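Side-chain contacts in Lin2960 protein (Listeria innocua, PDB 3OOP), which probably binds DNA as a transcription regulator of the MarR family, although its own role in the cell has not been established: residues W40-G45 with D73-K78; E56-T61 with P66-I71. One frame throughout, in Å; residues are numbered along the deposited sequence. Where two conformers were deposited one is given.

In the fold
Both contacts belong to the winged helix-turn-helix region of this MarR-type chain, and both rest on helix 65-77: its C-terminal part packs on helix 37-49 in interaction 1, its N-terminal part on helix 54-61 in interaction 2. Their centres lie about 10 Å apart, and V42 CG2 meets I71 CG2 at 3.7 Å where one passes into the other. Interaction 1 is core, made by three buried aliphatic residues. Interaction 2 is only partly buried; I57 and V68 face the core, whereas A58 and T61 lie nearer the surface, and a threonine hydroxyl joins the apolar groups. Neither contact has a hydrogen bond between its segments; each is mainly apolar packing, with polar links between the helices made beside it.

Interaction 1: W40-G45 with D73-K78; sequences WSVLEG and DVLLRK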
ATOM      1  N   TRP A  40     -14.626  19.599  -2.749  1.00 29.57           N
ATOM      2  CA  TRP A  40     -14.957  18.750  -3.886  1.00 29.41           C
ATOM      3  C   TRP A  40     -15.323  17.346  -3.430  1.00 29.27           C
ATOM      4  O   TRP A  40     -16.301  16.779  -3.909  1.00 29.13           O
ATOM      5  CB  TRP A  40     -13.808  18.719  -4.884  1.00 29.52           C
ATOM      6  CG  TRP A  40     -13.932  17.682  -5.967  1.00 30.02           C
ATOM      7  CD1 TRP A  40     -13.053  16.677  -6.225  1.00 31.17           C
ATOM      8  CD2 TRP A  40     -14.981  17.557  -6.939  1.00 33.04           C
ATOM      9  NE1 TRP A  40     -13.474  15.936  -7.303  1.00 31.85           N
ATOM     10  CE2 TRP A  40     -14.662  16.444  -7.755  1.00 32.99           C
ATOM     11  CE3 TRP A  40     -16.162  18.265  -7.192  1.00 34.10           C
ATOM     12  CZ2 TRP A  40     -15.476  16.028  -8.817  1.00 34.68           C
ATOM     13  CZ3 TRP A  40     -16.979  17.844  -8.252  1.00 36.14           C
ATOM     14  CH2 TRP A  40     -16.626  16.734  -9.048  1.00 35.83           C
ATOM     15  N   SER A  41     -14.561  16.799  -2.488  1.00 29.80           N
ATOM     16  CA  SER A  41     -14.863  15.465  -1.958  1.00 30.18           C
ATOM     17  C   SER A  41     -16.301  15.388  -1.473  1.00 29.44           C
ATOM     18  O   SER A  41     -17.025  14.435  -1.791  1.00 29.76           O
ATOM     19  CB  SER A  41     -13.920  15.093  -0.814  1.00 30.84           C
ATOM     20  OG  SER A  41     -12.591  15.015  -1.296  1.00 36.07           O
ATOM     21  N   VAL A  42     -16.711  16.394  -0.710  1.00 28.43           N
ATOM     22  CA  VAL A  42     -18.057  16.421  -0.155  1.00 28.05           C
ATOM     23  C   VAL A  42     -19.100  16.654  -1.256  1.00 27.99           C
ATOM     24  O   VAL A  42     -20.093  15.934  -1.324  1.00 27.55           O
ATOM     25  CB  VAL A  42     -18.183  17.425   1.015  1.00 28.11           C
ATOM     26  CG1 VAL A  42     -19.626  17.556   1.449  1.00 28.12           C
ATOM     27  CG2 VAL A  42     -17.333  16.954   2.197  1.00 28.77           C
ATOM     28  N   LEU A  43     -18.858  17.637  -2.124  1.00 28.05           N
ATOM     29  CA  LEU A  43     -19.759  17.925  -3.250  1.00 29.05           C
ATOM     30  C   LEU A  43     -20.002  16.716  -4.143  1.00 28.97           C
ATOM     31  O   LEU A  43     -21.155  16.413  -4.475  1.00 29.06           O
ATOM     32  CB  LEU A  43     -19.198  19.051  -4.119  1.00 29.66           C
ATOM     33  CG  LEU A  43     -19.675  20.483  -4.001  1.00 32.09           C
ATOM     34  CD1 LEU A  43     -19.002  21.296  -5.109  1.00 33.90           C
ATOM     35  CD2 LEU A  43     -21.208  20.611  -4.093  1.00 32.29           C
ATOM     36  N   GLU A  44     -18.910  16.058  -4.547  1.00 29.10           N
ATOM     37  CA  GLU A  44     -18.953  14.840  -5.365  0.50 29.36           C
ATOM     38  C   GLU A  44     -19.801  13.758  -4.693  1.00 28.98           C
ATOM     39  O   GLU A  44     -20.600  13.077  -5.348  1.00 28.69           O
ATOM     40  CB  GLU A  44     -17.516  14.338  -5.612  0.50 29.67           C
ATOM     41  CG  GLU A  44     -17.377  12.856  -5.963  0.50 31.73           C
ATOM     42  CD  GLU A  44     -16.011  12.296  -5.593  0.50 34.20           C
ATOM     43  OE1 GLU A  44     -15.956  11.307  -4.831  0.50 36.14           O
ATOM     44  OE2 GLU A  44     -14.989  12.845  -6.046  0.50 35.99           O
ATOM     45  N   GLY A  45     -19.604  13.589  -3.384  1.00 28.30           N
ATOM     46  CA  GLY A  45     -20.359  12.607  -2.608  1.00 27.40           C
ATOM     47  C   GLY A  45     -21.833  12.942  -2.576  1.00 27.20           C
ATOM     48  O   GLY A  45     -22.677  12.065  -2.697  1.00 28.01           O
ATOM     49  N   ASP A  73     -21.196  23.550   5.904  1.00 35.71           N
ATOM     50  CA  ASP A  73     -21.459  24.972   6.128  1.00 36.40           C
ATOM     51  C   ASP A  73     -20.882  25.890   5.033  1.00 35.52           C
ATOM     52  O   ASP A  73     -21.560  26.812   4.590  1.00 35.74           O
ATOM     53  CB  ASP A  73     -21.042  25.395   7.541  1.00 37.74           C
ATOM     54  CG  ASP A  73     -21.939  24.783   8.619  1.00 41.83           C
ATOM     55  OD1 ASP A  73     -23.093  24.396   8.303  1.00 46.07           O
ATOM     56  OD2 ASP A  73     -21.494  24.682   9.791  1.00 46.72           O
ATOM     57  N   VAL A  74     -19.663  25.621   4.567  1.00 34.53           N
ATOM     58  CA  VAL A  74     -19.077  26.417   3.475  1.00 33.81           C
ATOM     59  C   VAL A  74     -19.880  26.234   2.182  1.00 32.96           C
ATOM     60  O   VAL A  74     -20.151  27.206   1.477  1.00 32.04           O
ATOM     61  CB  VAL A  74     -17.584  26.083   3.217  1.00 33.84           C
ATOM     62  CG1 VAL A  74     -17.063  26.859   2.003  1.00 35.12           C
ATOM     63  CG2 VAL A  74     -16.735  26.398   4.465  1.00 34.24           C
ATOM     64  N   LEU A  75     -20.274  24.999   1.893  1.00 31.48           N
ATOM     65  CA  LEU A  75     -21.022  24.708   0.660  1.00 31.58           C
ATOM     66  C   LEU A  75     -22.427  25.320   0.656  1.00 31.92           C
ATOM     67  O   LEU A  75     -22.927  25.733  -0.389  1.00 32.42           O
ATOM     68  CB  LEU A  75     -21.076  23.203   0.385  1.00 30.10           C
ATOM     69  CG  LEU A  75     -19.747  22.491   0.099  1.00 29.74           C
ATOM     70  CD1 LEU A  75     -19.990  20.983  -0.040  1.00 30.12           C
ATOM     71  CD2 LEU A  75     -19.069  23.047  -1.148  1.00 30.45           C
ATOM     72  N   LEU A  76     -23.049  25.385   1.830  1.00 33.41           N
ATOM     73  CA  LEU A  76     -24.309  26.099   1.999  1.00 33.99           C
ATOM     74  C   LEU A  76     -24.132  27.599   1.756  1.00 34.39           C
ATOM     75  O   LEU A  76     -24.936  28.210   1.038  1.00 34.52           O
ATOM     76  CB  LEU A  76     -24.904  25.836   3.389  1.00 34.40           C
ATOM     77  CG  LEU A  76     -25.572  24.470   3.599  1.00 34.73           C
ATOM     78  CD1 LEU A  76     -25.812  24.229   5.071  1.00 36.37           C
ATOM     79  CD2 LEU A  76     -26.878  24.336   2.804  1.00 34.88           C
ATOM     80  N   ARG A  77     -23.074  28.175   2.322  1.00 34.47           N
ATOM     81  CA  ARG A  77     -22.796  29.594   2.139  0.50 34.69           C
ATOM     82  C   ARG A  77     -22.484  29.926   0.677  1.00 34.49           C
ATOM     83  O   ARG A  77     -22.877  30.985   0.189  1.00 34.68           O
ATOM     84  CB  ARG A  77     -21.673  30.051   3.069  0.50 35.15           C
ATOM     85  CG  ARG A  77     -21.754  31.514   3.450  0.50 35.67           C
ATOM     86  CD  ARG A  77     -20.954  31.801   4.710  0.50 37.46           C
ATOM     87  NE  ARG A  77     -19.549  31.427   4.578  0.50 37.21           N
ATOM     88  CZ  ARG A  77     -18.988  30.392   5.196  0.50 37.14           C
ATOM     89  NH1 ARG A  77     -17.697  30.135   5.018  0.50 37.16           N
ATOM     90  NH2 ARG A  77     -19.718  29.613   5.990  0.50 37.01           N
ATOM     91  N   LYS A  78     -21.807  29.011  -0.022  1.00 33.71           N
ATOM     92  CA  LYS A  78     -21.519  29.160  -1.455  1.00 32.71           C
ATOM     93  C   LYS A  78     -22.748  28.891  -2.330  1.00 32.41           C
ATOM     94  O   LYS A  78     -22.670  29.014  -3.556  1.00 32.12           O
ATOM     95  CB  LYS A  78     -20.350  28.267  -1.894  1.00 32.82           C
ATOM     96  CG  LYS A  78     -18.993  28.648  -1.285  1.00 33.47           C
ATOM     97  CD  LYS A  78     -17.838  27.841  -1.865  1.00 33.98           C
ATOM     98  CE  LYS A  78     -16.495  28.473  -1.496  1.00 35.20           C
ATOM     99  NZ  LYS A  78     -15.322  27.831  -2.184  1.00 36.07           N
TER
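L75 meets V42 and L43 with the two methyls of its branched end, a small example of one leucine serving two neighbours on a facing helix. CD1 touches both, 3.8 Å from V42 CG1 and 4.0 Å from L43 CG, while CD2 comes to 3.9 Å from the same L43 CG. In the leucine, CG lies anti to the carbonyl carbon and beside the backbone N (chi1 -64°); with the bond from CA to CB already aimed at helix 37-49, this carries the two methyls to V42 and L43. On V42 it is CG1, anti to the backbone N, that takes the contact. L43 has a chi1 of -99°, away from the usual staggered values, and its branch point is the part that touches.

This tight patch is wholly apolar and buried. L43 CA and L75 CA, the nearest pair across the segments, are 7.9 Å apart, and the side chains span that gap. Past the end of helix 65-77 the surroundings turn polar: K78, partly exposed, forms a salt bridge through NZ with D34 and a hydrogen bond with Q39. I81 of strand 81-84 touches both L43 and L75, so the first strand of the wing packs against both, and on another side of helix 37-49 W40 packs against helix 99-119.

Interaction 2: E56-T61 with P66-I71; sequences EIALWT and PTVNRI
V68 places its two methyls on different neighbours because CG1 stands anti to the backbone N and CG2 anti to the carbonyl carbon (chi1 168°). CG1 meets I57 CG2 at 4.0 Å, the two side chains crossing at about a right angle. I57 offers this methyl because CG2 is the branch anti to its own backbone N; the longer CG1-CD1 arm leads away from helix 65-77. CG2 of V68 settles against the backbone of helix 54-61, 3.7 Å from A58 CA and 4.0 Å from A58 CB. The small alanine allows the close approach, and A58 CA and V68 CA lie 6.1 Å apart.

T61 adds a polar group at the edge of the apolar contact. Its OG1 sits 4.1 Å from V68 CG2 and forms a hydrogen bond of 2.9 Å to I57 O, which also accepts from T61 N. The two donors arrive from opposite faces of the carbonyl plane, the hydroxyl tilted 32° from it, and this second bond holds the threonine's rotation.

The axes of the two short segments are inclined at 108° and pass 9.6 Å apart, consistent with the two helices of a helix-turn-helix, whose second member is the DNA-recognition helix in MarR relatives. Helix 37-49 backs both elements, touching I57 through I46 and I71 through E38.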
ATOM      1  N   GLU A  56     -24.171  10.048   6.461  1.00 41.58           N
ATOM      2  CA  GLU A  56     -23.719   9.208   5.352  1.00 41.27           C
ATOM      3  C   GLU A  56     -22.611   9.831   4.498  1.00 40.10           C
ATOM      4  O   GLU A  56     -21.815   9.107   3.910  1.00 39.83           O
ATOM      5  CB  GLU A  56     -24.897   8.765   4.472  1.00 41.71           C
ATOM      6  CG  GLU A  56     -25.823   7.714   5.116  1.00 45.26           C
ATOM      7  CD  GLU A  56     -25.152   6.365   5.362  1.00 48.65           C
ATOM      8  OE1 GLU A  56     -24.228   5.993   4.598  1.00 50.40           O
ATOM      9  OE2 GLU A  56     -25.558   5.662   6.321  1.00 51.17           O
ATOM     10  N   ILE A  57     -22.557  11.161   4.425  1.00 39.31           N
ATOM     11  CA  ILE A  57     -21.459  11.816   3.704  1.00 38.82           C
ATOM     12  C   ILE A  57     -20.112  11.597   4.390  1.00 38.59           C
ATOM     13  O   ILE A  57     -19.099  11.382   3.718  1.00 37.72           O
ATOM     14  CB  ILE A  57     -21.718  13.326   3.438  1.00 38.94           C
ATOM     15  CG1 ILE A  57     -22.603  13.485   2.213  1.00 39.60           C
ATOM     16  CG2 ILE A  57     -20.408  14.079   3.164  1.00 39.96           C
ATOM     17  CD1 ILE A  57     -21.947  12.985   0.900  1.00 39.83           C
ATOM     18  N   ALA A  58     -20.123  11.649   5.724  1.00 39.15           N
ATOM     19  CA  ALA A  58     -18.944  11.343   6.528  1.00 39.52           C
ATOM     20  C   ALA A  58     -18.395   9.963   6.173  1.00 39.88           C
ATOM     21  O   ALA A  58     -17.209   9.817   5.886  1.00 39.91           O
ATOM     22  CB  ALA A  58     -19.286  11.423   8.011  1.00 39.98           C
ATOM     23  N   LEU A  59     -19.273   8.960   6.163  1.00 40.35           N
ATOM     24  CA  LEU A  59     -18.894   7.592   5.794  1.00 40.63           C
ATOM     25  C   LEU A  59     -18.369   7.508   4.357  1.00 40.05           C
ATOM     26  O   LEU A  59     -17.330   6.889   4.097  1.00 39.62           O
ATOM     27  CB  LEU A  59     -20.081   6.644   5.989  1.00 41.15           C
ATOM     28  CG  LEU A  59     -20.262   5.915   7.328  1.00 43.11           C
ATOM     29  CD1 LEU A  59     -20.385   6.860   8.529  1.00 44.72           C
ATOM     30  CD2 LEU A  59     -21.476   4.992   7.249  1.00 44.00           C
ATOM     31  N   TRP A  60     -19.079   8.150   3.431  1.00 39.60           N
ATOM     32  CA  TRP A  60     -18.689   8.173   2.025  1.00 39.13           C
ATOM     33  C   TRP A  60     -17.306   8.784   1.815  1.00 38.99           C
ATOM     34  O   TRP A  60     -16.500   8.250   1.061  1.00 39.16           O
ATOM     35  CB  TRP A  60     -19.733   8.938   1.196  1.00 38.80           C
ATOM     36  CG  TRP A  60     -19.466   8.938  -0.276  1.00 38.12           C
ATOM     37  CD1 TRP A  60     -18.683   9.813  -0.969  1.00 37.74           C
ATOM     38  CD2 TRP A  60     -19.993   8.021  -1.240  1.00 37.77           C
ATOM     39  NE1 TRP A  60     -18.683   9.497  -2.308  1.00 38.03           N
ATOM     40  CE2 TRP A  60     -19.477   8.398  -2.501  1.00 37.56           C
ATOM     41  CE3 TRP A  60     -20.836   6.906  -1.157  1.00 37.97           C
ATOM     42  CZ2 TRP A  60     -19.795   7.711  -3.683  1.00 38.03           C
ATOM     43  CZ3 TRP A  60     -21.147   6.212  -2.333  1.00 38.00           C
ATOM     44  CH2 TRP A  60     -20.628   6.625  -3.576  1.00 38.29           C
ATOM     45  N   THR A  61     -17.034   9.909   2.474  1.00 39.17           N
ATOM     46  CA  THR A  61     -15.789  10.625   2.245  1.00 39.28           C
ATOM     47  C   THR A  61     -14.702  10.192   3.222  1.00 40.54           C
ATOM     48  O   THR A  61     -13.525  10.500   3.019  1.00 40.75           O
ATOM     49  CB  THR A  61     -15.974  12.151   2.386  1.00 38.82           C
ATOM     50  OG1 THR A  61     -16.421  12.451   3.711  1.00 37.82           O
ATOM     51  CG2 THR A  61     -16.996  12.673   1.389  1.00 38.54           C
ATOM     52  N   PRO A  66     -17.269  16.610  12.752  1.00 47.59           N
ATOM     53  CA  PRO A  66     -16.911  18.039  12.765  1.00 46.99           C
ATOM     54  C   PRO A  66     -16.399  18.572  11.415  1.00 45.99           C
ATOM     55  O   PRO A  66     -16.744  19.692  11.033  1.00 45.64           O
ATOM     56  CB  PRO A  66     -15.789  18.112  13.812  1.00 47.63           C
ATOM     57  CG  PRO A  66     -16.009  16.922  14.688  1.00 48.17           C
ATOM     58  CD  PRO A  66     -16.526  15.857  13.788  1.00 47.93           C
ATOM     59  N   THR A  67     -15.584  17.776  10.720  1.00 44.98           N
ATOM     60  CA  THR A  67     -15.021  18.156   9.423  1.00 43.85           C
ATOM     61  C   THR A  67     -16.122  18.298   8.374  1.00 43.09           C
ATOM     62  O   THR A  67     -16.155  19.287   7.640  1.00 42.01           O
ATOM     63  CB  THR A  67     -13.968  17.128   8.953  1.00 43.85           C
ATOM     64  OG1 THR A  67     -12.886  17.099   9.894  1.00 44.09           O
ATOM     65  CG2 THR A  67     -13.423  17.462   7.566  1.00 43.23           C
ATOM     66  N   VAL A  68     -17.016  17.310   8.318  1.00 42.36           N
ATOM     67  CA  VAL A  68     -18.127  17.340   7.366  1.00 41.72           C
ATOM     68  C   VAL A  68     -19.050  18.509   7.687  1.00 41.55           C
ATOM     69  O   VAL A  68     -19.430  19.255   6.784  1.00 40.93           O
ATOM     70  CB  VAL A  68     -18.879  15.988   7.296  1.00 41.67           C
ATOM     71  CG1 VAL A  68     -20.198  16.132   6.536  1.00 41.73           C
ATOM     72  CG2 VAL A  68     -18.008  14.949   6.614  1.00 41.75           C
ATOM     73  N   ASN A  69     -19.365  18.707   8.969  1.00 41.62           N
ATOM     74  CA  ASN A  69     -20.190  19.834   9.390  0.50 41.49           C
ATOM     75  C   ASN A  69     -19.608  21.167   8.905  1.00 41.14           C
ATOM     76  O   ASN A  69     -20.333  22.017   8.393  1.00 41.22           O
ATOM     77  CB  ASN A  69     -20.377  19.830  10.912  0.50 42.18           C
ATOM     78  CG  ASN A  69     -21.111  18.590  11.413  0.50 42.31           C
ATOM     79  OD1 ASN A  69     -21.651  17.807  10.624  0.50 42.67           O
ATOM     80  ND2 ASN A  69     -21.132  18.407  12.730  0.50 42.77           N
ATOM     81  N   ARG A  70     -18.292  21.322   9.050  1.00 40.18           N
ATOM     82  CA  ARG A  70     -17.587  22.539   8.622  1.00 39.02           C
ATOM     83  C   ARG A  70     -17.691  22.751   7.112  1.00 37.77           C
ATOM     84  O   ARG A  70     -18.009  23.854   6.654  1.00 37.46           O
ATOM     85  CB  ARG A  70     -16.111  22.477   9.031  1.00 39.38           C
ATOM     86  CG  ARG A  70     -15.236  23.592   8.438  1.00 39.69           C
ATOM     87  CD  ARG A  70     -13.800  23.578   8.987  1.00 41.81           C
ATOM     88  NE  ARG A  70     -13.050  22.357   8.669  1.00 41.75           N
ATOM     89  CZ  ARG A  70     -12.460  22.100   7.504  1.00 42.28           C
ATOM     90  NH1 ARG A  70     -12.546  22.954   6.487  1.00 42.05           N
ATOM     91  NH2 ARG A  70     -11.805  20.960   7.345  1.00 43.36           N
ATOM     92  N   ILE A  71     -17.401  21.701   6.349  1.00 36.45           N
ATOM     93  CA  ILE A  71     -17.412  21.786   4.880  1.00 35.29           C
ATOM     94  C   ILE A  71     -18.831  22.017   4.349  1.00 34.86           C
ATOM     95  O   ILE A  71     -19.033  22.848   3.459  1.00 34.10           O
ATOM     96  CB  ILE A  71     -16.758  20.551   4.201  1.00 34.92           C
ATOM     97  CG1 ILE A  71     -15.269  20.453   4.577  1.00 35.38           C
ATOM     98  CG2 ILE A  71     -16.902  20.633   2.684  1.00 34.29           C
ATOM     99  CD1 ILE A  71     -14.625  19.097   4.298  1.00 34.63           C
TER